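Local coordinates for protein probable O-methyltransferase (Mycobacterium tuberculosis, PDB 6JCL) that transfers a methyl group from S-adenosyl-L-methionine to catechol-like compounds such as gallic acid, protocatechuic acid and caffeic acid, with the help of a divalent metal cation, at residues A[19-24]-A[48-53]; A[31-36]-A[102-107]; A[63-68]-A[126-131]. One frame throughout, in Å; residues are numbered along the deposited sequence. Where two conformers were deposited one is given.

Contact 1 (A[19-24]-A[48-53]); sequences TLVGDD and QGKFLC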
loop_
_atom_site.group_PDB
_atom_site.type_symbol
_atom_site.label_atom_id
_atom_site.label_comp_id
_atom_site.label_asym_id
_atom_site.label_seq_id
_atom_site.Cartn_x
_atom_site.Cartn_y
_atom_site.Cartn_z
ATOM N N THR A 19 -8.810 -4.802 15.926
ATOM C CA THR A 19 -7.812 -5.853 15.982
ATOM C C THR A 19 -6.392 -5.333 15.777
ATOM O O THR A 19 -5.456 -5.832 16.420
ATOM C CB THR A 19 -8.174 -6.902 14.934
ATOM O OG1 THR A 19 -9.465 -7.451 15.262
ATOM C CG2 THR A 19 -7.137 -8.006 14.900
ATOM N N LEU A 20 -6.214 -4.352 14.889
ATOM C CA LEU A 20 -4.892 -3.907 14.465
ATOM C C LEU A 20 -4.510 -2.530 14.980
ATOM O O LEU A 20 -3.318 -2.213 15.002
ATOM C CB LEU A 20 -4.803 -3.897 12.931
ATOM C CG LEU A 20 -5.040 -5.239 12.240
ATOM C CD1 LEU A 20 -4.929 -5.040 10.739
ATOM C CD2 LEU A 20 -4.059 -6.289 12.719
ATOM N N VAL A 21 -5.469 -1.700 15.356
ATOM C CA VAL A 21 -5.198 -0.371 15.890
ATOM C C VAL A 21 -5.533 -0.298 17.379
ATOM O O VAL A 21 -4.705 0.124 18.194
ATOM C CB VAL A 21 -5.956 0.710 15.091
ATOM C CG1 VAL A 21 -5.703 2.108 15.696
ATOM C CG2 VAL A 21 -5.519 0.691 13.623
ATOM N N GLY A 22 -6.735 -0.740 17.759
ATOM C CA GLY A 22 -7.143 -0.704 19.157
ATOM C C GLY A 22 -7.549 0.692 19.598
ATOM O O GLY A 22 -7.825 1.577 18.789
ATOM N N ASP A 23 -7.606 0.884 20.912
ATOM C CA ASP A 23 -7.930 2.205 21.436
ATOM C C ASP A 23 -6.766 3.158 21.192
ATOM O O ASP A 23 -5.614 2.838 21.481
ATOM C CB ASP A 23 -8.261 2.135 22.926
ATOM C CG ASP A 23 -9.077 0.919 23.280
ATOM O OD1 ASP A 23 -10.262 0.872 22.886
ATOM O OD2 ASP A 23 -8.549 0.015 23.962
ATOM N N ASP A 24 -7.071 4.322 20.636
ATOM C CA ASP A 24 -6.076 5.345 20.323
ATOM C C ASP A 24 -6.639 6.669 20.816
ATOM O O ASP A 24 -7.328 7.378 20.070
ATOM C CB ASP A 24 -5.768 5.384 18.831
ATOM C CG ASP A 24 -4.520 6.200 18.515
ATOM O OD1 ASP A 24 -4.305 7.252 19.167
ATOM O OD2 ASP A 24 -3.747 5.770 17.630
ATOM N N GLN A 48 -6.360 3.228 6.749
ATOM C CA GLN A 48 -5.690 4.052 5.754
ATOM C C GLN A 48 -4.596 4.897 6.385
ATOM O O GLN A 48 -3.495 5.023 5.833
ATOM C CB GLN A 48 -6.707 4.954 5.056
ATOM C CG GLN A 48 -7.713 4.209 4.229
ATOM C CD GLN A 48 -8.831 5.125 3.740
ATOM O OE1 GLN A 48 -9.022 6.220 4.265
ATOM N NE2 GLN A 48 -9.575 4.669 2.738
ATOM N N GLY A 49 -4.904 5.525 7.517
ATOM C CA GLY A 49 -3.890 6.307 8.201
ATOM C C GLY A 49 -2.727 5.448 8.651
ATOM O O GLY A 49 -1.564 5.799 8.445
ATOM N N LYS A 50 -3.021 4.277 9.214
ATOM C CA LYS A 50 -1.939 3.400 9.621
ATOM C C LYS A 50 -1.087 2.986 8.427
ATOM O O LYS A 50 0.136 2.868 8.549
ATOM C CB LYS A 50 -2.496 2.174 10.332
ATOM C CG LYS A 50 -1.378 1.288 10.917
ATOM C CD LYS A 50 -1.733 0.915 12.333
ATOM C CE LYS A 50 -0.558 0.301 13.042
ATOM N NZ LYS A 50 -1.011 -0.748 13.956
ATOM N N PHE A 51 -1.714 2.769 7.263
ATOM C CA PHE A 51 -0.948 2.474 6.050
ATOM C C PHE A 51 0.055 3.593 5.746
ATOM O O PHE A 51 1.220 3.323 5.429
ATOM C CB PHE A 51 -1.915 2.251 4.867
ATOM C CG PHE A 51 -1.218 2.107 3.542
ATOM C CD1 PHE A 51 -0.817 0.855 3.087
ATOM C CD2 PHE A 51 -0.954 3.219 2.757
ATOM C CE1 PHE A 51 -0.176 0.716 1.866
ATOM C CE2 PHE A 51 -0.310 3.081 1.533
ATOM C CZ PHE A 51 0.079 1.826 1.088
ATOM N N LEU A 52 -0.389 4.856 5.818
ATOM C CA LEU A 52 0.521 5.990 5.615
ATOM C C LEU A 52 1.645 5.984 6.638
ATOM O O LEU A 52 2.803 6.259 6.303
ATOM C CB LEU A 52 -0.217 7.316 5.722
ATOM C CG LEU A 52 -1.218 7.622 4.632
ATOM C CD1 LEU A 52 -1.948 8.891 5.037
ATOM C CD2 LEU A 52 -0.494 7.782 3.298
ATOM N N CYS A 53 1.309 5.705 7.904
ATOM C CA CYS A 53 2.317 5.609 8.957
ATOM C C CYS A 53 3.360 4.530 8.642
ATOM O O CYS A 53 4.577 4.764 8.726
ATOM C CB CYS A 53 1.602 5.311 10.277
ATOM S SG CYS A 53 2.666 4.990 11.667
#
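Lys50, on helix 46-58, reaches across to Leu20 and Val21 in the last turn of helix 9-21, and its side chain makes the whole contact from its own helix. With CG anti to the backbone N (chi1 -174°), the chain leaves the helix toward the other segment. Lys50 CB passes Val21 CG2 at 4.7 Å, and CG stays farther off. CD comes nearer, its distance to Val21 CG2 being 4.0 Å, with the two side chains running alongside each other in opposite senses. Kinks at chi2 and chi4, the latter about the CD-CE bond, swing the ammonium group toward the main chain of Leu20, where Lys50 NZ donates a hydrogen bond of 2.9 Å to Leu20 O. The donor approaches at a C=O...N angle of 152° and lies 27° off the carbonyl plane.

The same NZ forms a salt bridge with Asp199 of the second subunit and a hydrogen bond with the carbonyl of Ala200 of that subunit, while Thr201 of the second subunit and Trp77 pack on the lysine. One acidic and two carbonyl partners thus grip a largely buried amine, probably stabilising its positive charge. Helix 46-58, the end of helix 9-21 and strand 198-206 of the second subunit meet at Lys50, which makes the contact part of the homodimer interface.

Contact 2 (A[31-36]-A[102-107]); sequences LAASDA and RVNLQR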
loop_
_atom_site.group_PDB
_atom_site.type_symbol
_atom_site.label_atom_id
_atom_site.label_comp_id
_atom_site.label_asym_id
_atom_site.label_seq_id
_atom_site.Cartn_x
_atom_site.Cartn_y
_atom_site.Cartn_z
ATOM N N LEU A 31 -10.617 13.397 16.651
ATOM C CA LEU A 31 -11.938 13.351 16.031
ATOM C C LEU A 31 -12.916 14.232 16.794
ATOM O O LEU A 31 -13.634 15.048 16.202
ATOM C CB LEU A 31 -12.456 11.913 15.975
ATOM C CG LEU A 31 -13.963 11.848 15.670
ATOM C CD1 LEU A 31 -14.255 12.339 14.251
ATOM C CD2 LEU A 31 -14.539 10.456 15.899
ATOM N N ALA A 32 -12.945 14.085 18.117
ATOM C CA ALA A 32 -13.861 14.881 18.930
ATOM C C ALA A 32 -13.610 16.377 18.759
ATOM O O ALA A 32 -14.560 17.165 18.675
ATOM C CB ALA A 32 -13.748 14.477 20.401
ATOM N N ALA A 33 -12.342 16.799 18.717
ATOM C CA ALA A 33 -12.062 18.214 18.512
ATOM C C ALA A 33 -12.468 18.655 17.109
ATOM O O ALA A 33 -12.938 19.789 16.915
ATOM C CB ALA A 33 -10.581 18.508 18.757
ATOM N N SER A 34 -12.270 17.784 16.118
ATOM C CA SER A 34 -12.692 18.105 14.759
ATOM C C SER A 34 -14.208 18.252 14.688
ATOM O O SER A 34 -14.720 19.208 14.090
ATOM C CB SER A 34 -12.205 17.027 13.791
ATOM O OG SER A 34 -10.783 16.969 13.761
ATOM N N ASP A 35 -14.940 17.329 15.327
ATOM C CA ASP A 35 -16.399 17.423 15.348
ATOM C C ASP A 35 -16.849 18.699 16.030
ATOM O O ASP A 35 -17.752 19.388 15.538
ATOM C CB ASP A 35 -17.009 16.223 16.072
ATOM C CG ASP A 35 -16.997 14.966 15.240
ATOM O OD1 ASP A 35 -16.688 15.042 14.032
ATOM O OD2 ASP A 35 -17.300 13.890 15.801
ATOM N N ALA A 36 -16.220 19.037 17.160
ATOM C CA ALA A 36 -16.610 20.228 17.900
ATOM C C ALA A 36 -16.449 21.486 17.066
ATOM O O ALA A 36 -17.222 22.439 17.231
ATOM C CB ALA A 36 -15.800 20.335 19.196
ATOM N N ARG A 102 -3.460 21.968 14.655
ATOM C CA ARG A 102 -2.348 22.214 15.561
ATOM C C ARG A 102 -2.664 21.702 16.960
ATOM O O ARG A 102 -1.811 21.087 17.615
ATOM C CB ARG A 102 -2.020 23.705 15.570
ATOM C CG ARG A 102 -1.288 24.138 14.299
ATOM C CD ARG A 102 -1.026 25.631 14.302
ATOM N NE ARG A 102 -0.301 26.053 13.107
ATOM C CZ ARG A 102 -0.541 27.189 12.460
ATOM N NH1 ARG A 102 -1.491 28.007 12.893
ATOM N NH2 ARG A 102 0.168 27.508 11.385
ATOM N N VAL A 103 -3.892 21.928 17.430
ATOM C CA VAL A 103 -4.290 21.370 18.724
ATOM C C VAL A 103 -4.218 19.845 18.695
ATOM O O VAL A 103 -3.741 19.210 19.652
ATOM C CB VAL A 103 -5.701 21.865 19.107
ATOM C CG1 VAL A 103 -6.210 21.119 20.337
ATOM C CG2 VAL A 103 -5.693 23.367 19.358
ATOM N N ASN A 104 -4.697 19.232 17.607
ATOM C CA ASN A 104 -4.724 17.775 17.531
ATOM C C ASN A 104 -3.316 17.186 17.492
ATOM O O ASN A 104 -3.057 16.146 18.113
ATOM C CB ASN A 104 -5.530 17.333 16.307
ATOM C CG ASN A 104 -7.018 17.514 16.509
ATOM O OD1 ASN A 104 -7.487 17.667 17.640
ATOM N ND2 ASN A 104 -7.773 17.503 15.419
ATOM N N LEU A 105 -2.399 17.838 16.767
ATOM C CA LEU A 105 -1.017 17.367 16.684
ATOM C C LEU A 105 -0.335 17.440 18.044
ATOM O O LEU A 105 0.437 16.547 18.420
ATOM C CB LEU A 105 -0.246 18.213 15.668
ATOM C CG LEU A 105 -0.722 18.043 14.231
ATOM C CD1 LEU A 105 -0.338 19.278 13.413
ATOM C CD2 LEU A 105 -0.114 16.782 13.670
ATOM N N GLN A 106 -0.605 18.502 18.794
ATOM C CA GLN A 106 -0.042 18.602 20.130
ATOM C C GLN A 106 -0.528 17.456 21.017
ATOM O O GLN A 106 0.278 16.779 21.675
ATOM C CB GLN A 106 -0.389 19.965 20.726
ATOM C CG GLN A 106 0.282 20.212 22.074
ATOM C CD GLN A 106 -0.446 21.247 22.903
ATOM O OE1 GLN A 106 -1.616 21.547 22.656
ATOM N NE2 GLN A 106 0.238 21.787 23.907
ATOM N N ARG A 107 -1.843 17.207 21.042
ATOM C CA ARG A 107 -2.360 16.105 21.861
ATOM C C ARG A 107 -1.848 14.750 21.392
ATOM O O ARG A 107 -1.809 13.799 22.176
ATOM C CB ARG A 107 -3.900 16.110 21.871
ATOM C CG ARG A 107 -4.571 14.841 22.473
ATOM C CD ARG A 107 -4.084 14.562 23.931
ATOM N NE ARG A 107 -4.702 13.399 24.578
ATOM C CZ ARG A 107 -4.255 12.145 24.490
ATOM N NH1 ARG A 107 -4.873 11.162 25.138
ATOM N NH2 ARG A 107 -3.191 11.866 23.758
#
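Asn104 of helix 95-107 points its amide at Ala33 and Ser34 of helix 25-36, and these three side chains make up the contact. The helices come close here, with 7.4 Å between the CA atoms of Ala33 and Asn104, a spacing consistent with the small side chains of Ala33 and Ser34.

The van der Waals part is a single close approach. The methyl of Ala33 points toward the other helix and meets the oxygen of the amide, with Ala33 CB 3.4 Å from Asn104 OD1.

The polar part lies at the other end of the same amide. Asn104 ND2 is 3.5 Å from Ser34 OG, but each group has a stronger partner beyond the pair. The nitrogen donates to the carbonyl of Gly71 and, more weakly, to that of Ala30, whereas the serine hydroxyl bonds back to the same Ala30 carbonyl one turn earlier in its own helix. That hydroxyl stands anti to its own carbonyl carbon (chi1 -63°), where it can serve this backbone oxygen and still face the asparagine.

Around the contact, Arg107 packs along helix 25-36 on Pro25, Ala26 and Ala29. Leu105 leaves helix 95-107 on a different side, for helix 73-82 and strand 114-118.

Taken together, the chemistry assigns the two ends of the Asn104 amide different roles: the NH2 end is turned to main-chain oxygens and the oxygen to a methyl group. The firm bond is the one to Gly71, which probably fixes which way round the amide lies and ties helix 95-107 to the segment that follows strand 63-67. The polar link to helix 25-36, through Ala30, is weaker, so the two helices share a small contact of mixed polar and apolar character.

Contact 3 (A[63-68]-A[126-131]); sequences RVLEIG and PTLAGG. With SAH (S-adenosyl-L-homocysteine), chain I.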
loop_
_atom_site.group_PDB
_atom_site.type_symbol
_atom_site.label_atom_id
_atom_site.label_comp_id
_atom_site.label_asym_id
_atom_site.label_seq_id
_atom_site.Cartn_x
_atom_site.Cartn_y
_atom_site.Cartn_z
ATOM N N ARG A 63 11.613 13.536 5.875
ATOM C CA ARG A 63 10.942 14.759 5.467
ATOM C C ARG A 63 9.710 14.368 4.676
ATOM O O ARG A 63 9.827 13.714 3.634
ATOM C CB ARG A 63 11.855 15.640 4.621
ATOM C CG ARG A 63 12.996 16.264 5.410
ATOM C CD ARG A 63 14.227 16.441 4.537
ATOM N NE ARG A 63 15.440 16.515 5.345
ATOM C CZ ARG A 63 15.959 17.650 5.802
ATOM N NH1 ARG A 63 17.068 17.631 6.533
ATOM N NH2 ARG A 63 15.365 18.805 5.526
ATOM N N VAL A 64 8.545 14.748 5.180
ATOM C CA VAL A 64 7.263 14.379 4.595
ATOM C C VAL A 64 6.507 15.650 4.246
ATOM O O VAL A 64 6.515 16.613 5.019
ATOM C CB VAL A 64 6.431 13.498 5.548
ATOM C CG1 VAL A 64 5.107 13.084 4.877
ATOM C CG2 VAL A 64 7.251 12.283 5.983
ATOM N N LEU A 65 5.899 15.670 3.065
ATOM C CA LEU A 65 5.056 16.774 2.623
ATOM C C LEU A 65 3.623 16.267 2.509
ATOM O O LEU A 65 3.377 15.234 1.885
ATOM C CB LEU A 65 5.530 17.337 1.282
ATOM C CG LEU A 65 4.601 18.353 0.599
ATOM C CD1 LEU A 65 4.459 19.629 1.455
ATOM C CD2 LEU A 65 5.154 18.702 -0.778
ATOM N N GLU A 66 2.693 16.963 3.143
ATOM C CA GLU A 66 1.274 16.656 3.011
ATOM C C GLU A 66 0.531 17.887 2.507
ATOM O O GLU A 66 0.785 19.015 2.953
ATOM C CB GLU A 66 0.679 16.187 4.326
ATOM C CG GLU A 66 -0.853 16.071 4.284
ATOM C CD GLU A 66 -1.380 15.598 5.621
ATOM O OE1 GLU A 66 -1.324 16.405 6.577
ATOM O OE2 GLU A 66 -1.802 14.420 5.725
ATOM N N ILE A 67 -0.360 17.675 1.549
ATOM C CA ILE A 67 -1.168 18.758 1.001
ATOM C C ILE A 67 -2.621 18.440 1.344
ATOM O O ILE A 67 -3.199 17.484 0.810
ATOM C CB ILE A 67 -0.950 18.917 -0.510
ATOM C CG1 ILE A 67 0.562 18.904 -0.810
ATOM C CG2 ILE A 67 -1.544 20.229 -0.997
ATOM C CD1 ILE A 67 0.915 19.097 -2.292
ATOM N N GLY A 68 -3.203 19.221 2.259
ATOM C CA GLY A 68 -4.566 19.016 2.731
ATOM C C GLY A 68 -4.598 18.448 4.141
ATOM O O GLY A 68 -4.624 17.231 4.315
ATOM N N PRO A 126 5.914 27.051 -3.506
ATOM C CA PRO A 126 7.175 27.688 -3.941
ATOM C C PRO A 126 8.015 28.278 -2.810
ATOM O O PRO A 126 9.175 28.631 -3.052
ATOM C CB PRO A 126 6.709 28.806 -4.886
ATOM C CG PRO A 126 5.320 28.482 -5.248
ATOM C CD PRO A 126 4.736 27.678 -4.142
ATOM N N THR A 127 7.468 28.438 -1.609
ATOM C CA THR A 127 8.207 29.022 -0.500
ATOM C C THR A 127 8.816 27.976 0.418
ATOM O O THR A 127 9.569 28.341 1.329
ATOM C CB THR A 127 7.290 29.932 0.331
ATOM O OG1 THR A 127 6.359 29.121 1.066
ATOM C CG2 THR A 127 6.538 30.892 -0.573
ATOM N N LEU A 128 8.499 26.702 0.200
ATOM C CA LEU A 128 8.962 25.627 1.070
ATOM C C LEU A 128 10.447 25.352 0.892
ATOM O O LEU A 128 10.934 25.224 -0.235
ATOM C CB LEU A 128 8.189 24.342 0.784
ATOM C CG LEU A 128 6.706 24.262 1.109
ATOM C CD1 LEU A 128 6.239 22.811 0.962
ATOM C CD2 LEU A 128 6.408 24.809 2.507
ATOM N N ALA A 129 11.168 25.268 2.010
ATOM C CA ALA A 129 12.579 24.896 1.995
ATOM C C ALA A 129 12.832 23.659 2.854
ATOM O O ALA A 129 13.985 23.372 3.197
ATOM C CB ALA A 129 13.454 26.067 2.448
ATOM N N GLY A 130 11.770 22.917 3.198
ATOM C CA GLY A 130 11.849 21.749 4.070
ATOM C C GLY A 130 12.169 20.420 3.402
ATOM O O GLY A 130 12.036 19.354 4.020
ATOM N N GLY A 131 12.609 20.484 2.143
ATOM C CA GLY A 131 12.958 19.323 1.350
ATOM C C GLY A 131 14.454 19.059 1.259
ATOM O O GLY A 131 15.265 19.737 1.908
HETATM N N SAH I . -5.756 14.663 4.766
HETATM C CA SAH I . -6.845 14.875 5.733
HETATM C CB SAH I . -8.107 15.317 4.998
HETATM C CG SAH I . -7.911 16.512 4.070
HETATM S SD SAH I . -9.525 17.144 3.545
HETATM C C SAH I . -7.117 13.614 6.542
HETATM O O SAH I . -7.208 13.633 7.776
HETATM O OXT SAH I . -7.211 12.548 5.949
HETATM C "C5'" SAH I . -8.912 18.344 2.337
HETATM C "C4'" SAH I . -8.292 19.594 2.969
HETATM O "O4'" SAH I . -7.680 20.337 1.935
HETATM C "C3'" SAH I . -9.296 20.552 3.624
HETATM O "O3'" SAH I . -8.864 20.820 4.958
HETATM C "C2'" SAH I . -9.242 21.816 2.783
HETATM O "O2'" SAH I . -9.503 23.015 3.504
HETATM C "C1'" SAH I . -7.835 21.717 2.187
HETATM N N9 SAH I . -7.617 22.495 0.957
HETATM C C8 SAH I . -8.513 22.680 -0.077
HETATM N N7 SAH I . -7.905 23.450 -1.005
HETATM C C5 SAH I . -6.649 23.738 -0.579
HETATM C C6 SAH I . -5.627 24.500 -1.144
HETATM N N6 SAH I . -5.778 25.111 -2.325
HETATM N N1 SAH I . -4.439 24.606 -0.461
HETATM C C2 SAH I . -4.272 24.000 0.776
HETATM N N3 SAH I . -5.288 23.259 1.341
HETATM C C4 SAH I . -6.460 23.141 0.655
#
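Arg63 and Gly131 bring the two backbones closest, with 6.5 Å between their CA atoms. From there strand 63-67 runs into the sheet, while the loop, followed backward to Leu128, draws away until the CA atoms of Leu65 and Leu128 are 9.8 Å apart. At the open end of the wedge the leucine side chains close the gap: Leu65 CD1 meets Leu128 CD1 at 3.7 Å, the two side chains meeting at a slant.

At the narrow end, Arg63 runs alongside Gly130 O, its chain bent at chi2 (148°). Arg63 CG lies 3.5 Å from Gly130 O, and the guanidinium turns its edge, in plane, to this oxygen. Arg63 NH2 is 3.7 Å from both Gly130 O and, obliquely, Gly131 O, neither approach being a hydrogen bond.

The far end of the strand serves the cofactor product. Gly68, at positive phi (107°), accepts a 2.8 Å hydrogen bond through its O from SAH N. Before it, Glu66 is held by the hydroxyls of Ser74, Thr75 and Thr90. The 126-131 loop leads into strand 133-138, the parallel neighbour of strand 63-67. A parallel strand running into a cofactor-binding glycine is the signature of the first conserved motif in Rossmann-like class I methyltransferases.

Overall arrangement
The three contacts lie at separate places around one Rossmann-like domain, their centres about 17 Å (contacts 1 and 2), 24 Å (1 and 3) and 22 Å (2 and 3) apart, and none touches another. Contact 3 includes a residue of the S-adenosylhomocysteine pocket, whereas the Ser34 side chain of contact 2 is about 8 Å from that ligand and about 13 Å from a bound strontium ion, and the Lys50 side chain of contact 1 is about 12 Å from the ligand. Consecutive elements join them: helices 9-21, 25-36 and 46-58 carry three of the segments in contacts 1 and 2, and strand 63-67 of contact 3 follows. Of the three, contact 1 alone reaches the second subunit.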